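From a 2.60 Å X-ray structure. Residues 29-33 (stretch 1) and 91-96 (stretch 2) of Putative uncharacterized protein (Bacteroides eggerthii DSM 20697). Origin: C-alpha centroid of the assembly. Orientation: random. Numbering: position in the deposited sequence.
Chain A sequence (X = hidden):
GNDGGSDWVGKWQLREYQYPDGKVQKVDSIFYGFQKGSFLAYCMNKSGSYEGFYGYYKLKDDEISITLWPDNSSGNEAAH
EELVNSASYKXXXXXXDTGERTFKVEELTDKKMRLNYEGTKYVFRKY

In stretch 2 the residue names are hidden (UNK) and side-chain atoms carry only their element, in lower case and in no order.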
# COMPACT_ATOMS: atom_id res chain seq x y z
N SER A 29 12.05 4.05 -2.28
CA SER A 29 12.15 2.66 -1.86
C SER A 29 10.82 1.87 -1.97
O SER A 29 10.85 0.64 -1.96
CB SER A 29 12.64 2.62 -0.41
OG SER A 29 12.69 1.31 0.13
N ILE A 30 9.66 2.56 -2.08
CA ILE A 30 8.35 1.90 -2.00
C ILE A 30 7.68 1.68 -3.39
O ILE A 30 7.63 2.58 -4.23
CB ILE A 30 7.43 2.73 -1.06
CG1 ILE A 30 8.00 2.72 0.40
CG2 ILE A 30 5.95 2.26 -1.11
CD1 ILE A 30 7.17 3.44 1.49
N PHE A 31 7.13 0.45 -3.57
CA PHE A 31 6.40 0.03 -4.77
C PHE A 31 5.13 -0.74 -4.37
O PHE A 31 5.16 -1.50 -3.40
CB PHE A 31 7.28 -0.84 -5.67
CG PHE A 31 8.52 -0.17 -6.19
CD1 PHE A 31 9.68 -0.10 -5.42
CD2 PHE A 31 8.56 0.35 -7.48
CE1 PHE A 31 10.83 0.53 -5.90
CE2 PHE A 31 9.73 0.93 -7.98
CZ PHE A 31 10.84 1.04 -7.18
N TYR A 32 4.02 -0.53 -5.11
CA TYR A 32 2.75 -1.27 -4.96
C TYR A 32 2.49 -2.03 -6.23
O TYR A 32 2.72 -1.49 -7.30
CB TYR A 32 1.57 -0.32 -4.66
CG TYR A 32 1.40 0.13 -3.21
CD1 TYR A 32 2.50 0.31 -2.37
CD2 TYR A 32 0.15 0.54 -2.73
CE1 TYR A 32 2.36 0.82 -1.09
CE2 TYR A 32 -0.01 1.00 -1.43
CZ TYR A 32 1.10 1.17 -0.62
OH TYR A 32 0.94 1.69 0.63
N GLY A 33 2.07 -3.28 -6.12
CA GLY A 33 1.78 -4.14 -7.27
C GLY A 33 0.35 -4.62 -7.26
O GLY A 33 -0.18 -4.95 -6.20
N UNK A 91 6.46 0.79 9.77
CA UNK A 91 7.15 1.81 9.00
C UNK A 91 6.64 1.91 7.58
O UNK A 91 6.65 2.99 6.99
n UNK A 91 10.58 1.03 10.34
c UNK A 91 8.66 1.55 8.98
o UNK A 91 8.73 1.75 11.40
c UNK A 91 9.33 1.48 10.34
N UNK A 92 6.26 0.79 6.98
CA UNK A 92 5.86 0.79 5.60
C UNK A 92 4.38 1.12 5.46
O UNK A 92 4.03 2.05 4.75
c UNK A 92 6.19 -0.55 5.01
c UNK A 92 4.88 -1.10 1.50
c UNK A 92 6.01 -0.88 0.74
c UNK A 92 4.94 -0.99 2.89
c UNK A 92 6.11 -0.62 3.52
c UNK A 92 7.19 -0.54 1.35
c UNK A 92 7.24 -0.41 2.74
N UNK A 93 3.51 0.39 6.13
CA UNK A 93 2.11 0.69 5.97
C UNK A 93 1.60 1.63 7.04
O UNK A 93 1.13 2.72 6.70
c UNK A 93 1.62 -1.49 4.80
c UNK A 93 2.22 -3.16 2.64
c UNK A 93 1.52 -2.00 2.43
c UNK A 93 2.69 -3.47 3.91
c UNK A 93 1.28 -0.59 5.95
c UNK A 93 1.23 -1.15 3.50
c UNK A 93 2.39 -2.63 4.98
N UNK A 94 1.66 1.20 8.30
CA UNK A 94 1.14 1.97 9.43
C UNK A 94 -0.38 1.95 9.45
O UNK A 94 -1.00 2.82 10.04
N UNK A 95 -0.97 0.93 8.83
CA UNK A 95 -2.42 0.78 8.69
C UNK A 95 -3.11 0.27 9.97
O UNK A 95 -4.33 0.05 9.96
c UNK A 95 -2.82 -1.77 4.65
c UNK A 95 -2.69 -2.22 3.35
c UNK A 95 -1.74 -0.11 2.63
c UNK A 95 -2.28 0.27 6.19
c UNK A 95 -2.17 -1.39 2.35
n UNK A 95 -1.49 1.53 4.51
c UNK A 95 -2.76 -0.18 7.54
c UNK A 95 -1.85 0.34 3.94
c UNK A 95 -1.77 1.49 5.85
c UNK A 95 -2.39 -0.47 4.97
N UNK A 96 -2.33 0.08 11.03
CA UNK A 96 -2.85 -0.36 12.32
C UNK A 96 -3.08 -1.85 12.41
O UNK A 96 -2.78 -2.59 11.46

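Position 91 lies in a helix that begins earlier in the chain. Its side chain has four atoms beyond CA: two carbons, the second carrying one oxygen and one nitrogen. That is a short carboxamide. It makes no contact with stretch 1 and is exposed, and it touches a crystal neighbour. An aspartate would carry two oxygens, and a glutamine one more carbon. The residue is Asn91, with chi1 in the m rotamer.

Position 92 has seven side-chain carbons and no other element. One carbon leads to a six-membered ring. No oxygen extends from the ring, so it is not tyrosine. The ring runs down to the strand of stretch 1 and meets Ile30, Tyr32 and the backbone of Phe31. The residue is Phe92, with chi1 in the t rotamer. Its CA-to-CB bond points sideways, but the end of the ring comes nearer. Phe92 CE2 is 3.5 Å from Ile30 CG1. On the other side-chain contact, Phe92 CE1 is 4.1 Å from Tyr32 CE1. Phe31 O lies at the ring edge, near its plane, 4.3 Å from Phe92 CZ.

Position 93 also has seven side-chain carbons, one leading to a six-membered ring, and again no oxygen. Its ring approaches the hydroxyl end of Tyr32. The residue is Phe93, with chi1 in the m rotamer. Phe93 CD1 is 4.0 Å from Tyr32 OH, and Phe93 CE1 is 4.4 Å from Tyr32 CZ. The side chain is buried, but little of that burial comes from stretch 1.

Position 94 has no side-chain atoms. It touches nothing on stretch 1. Its phi is 74°, and it is the first residue after the helix to leave helical phi/psi. A positive phi favours a residue without CB. The residue is Gly94.

Position 95 has ten side-chain atoms: nine carbons and one nitrogen. One carbon leads to fused five- and six-membered rings, with the nitrogen in the smaller ring. This is an indole, and its six-membered ring approaches the phenol oxygen of Tyr32. The residue is Trp95. Its CA-to-CB bond points toward stretch 1, and Trp95 CZ2 is 3.8 Å from Tyr32 OH.

Position 96 has no side-chain atoms and no contact with stretch 1. Its phi is again positive, at 82°. The residue is Gly96.

The contact is made mainly by side chains. No hydrogen bond crosses it. The backbones stay well apart, with Ile30 CA 8.1 Å from Phe92 CA, and the long aromatic side chains bridge that gap. Phe92 gives up the most area and reaches both Ile30 and Tyr32. Tyr32 in turn meets all three aromatic residues of stretch 2. Its hydroxyl end reaches Phe93 and Trp95. Phe31 directs its CA-to-CB bond away and takes part through its carbonyl oxygen. The two stretches together bury 230 Å², largely through apolar packing.

Stretch 2 (91-96) NFFGWG
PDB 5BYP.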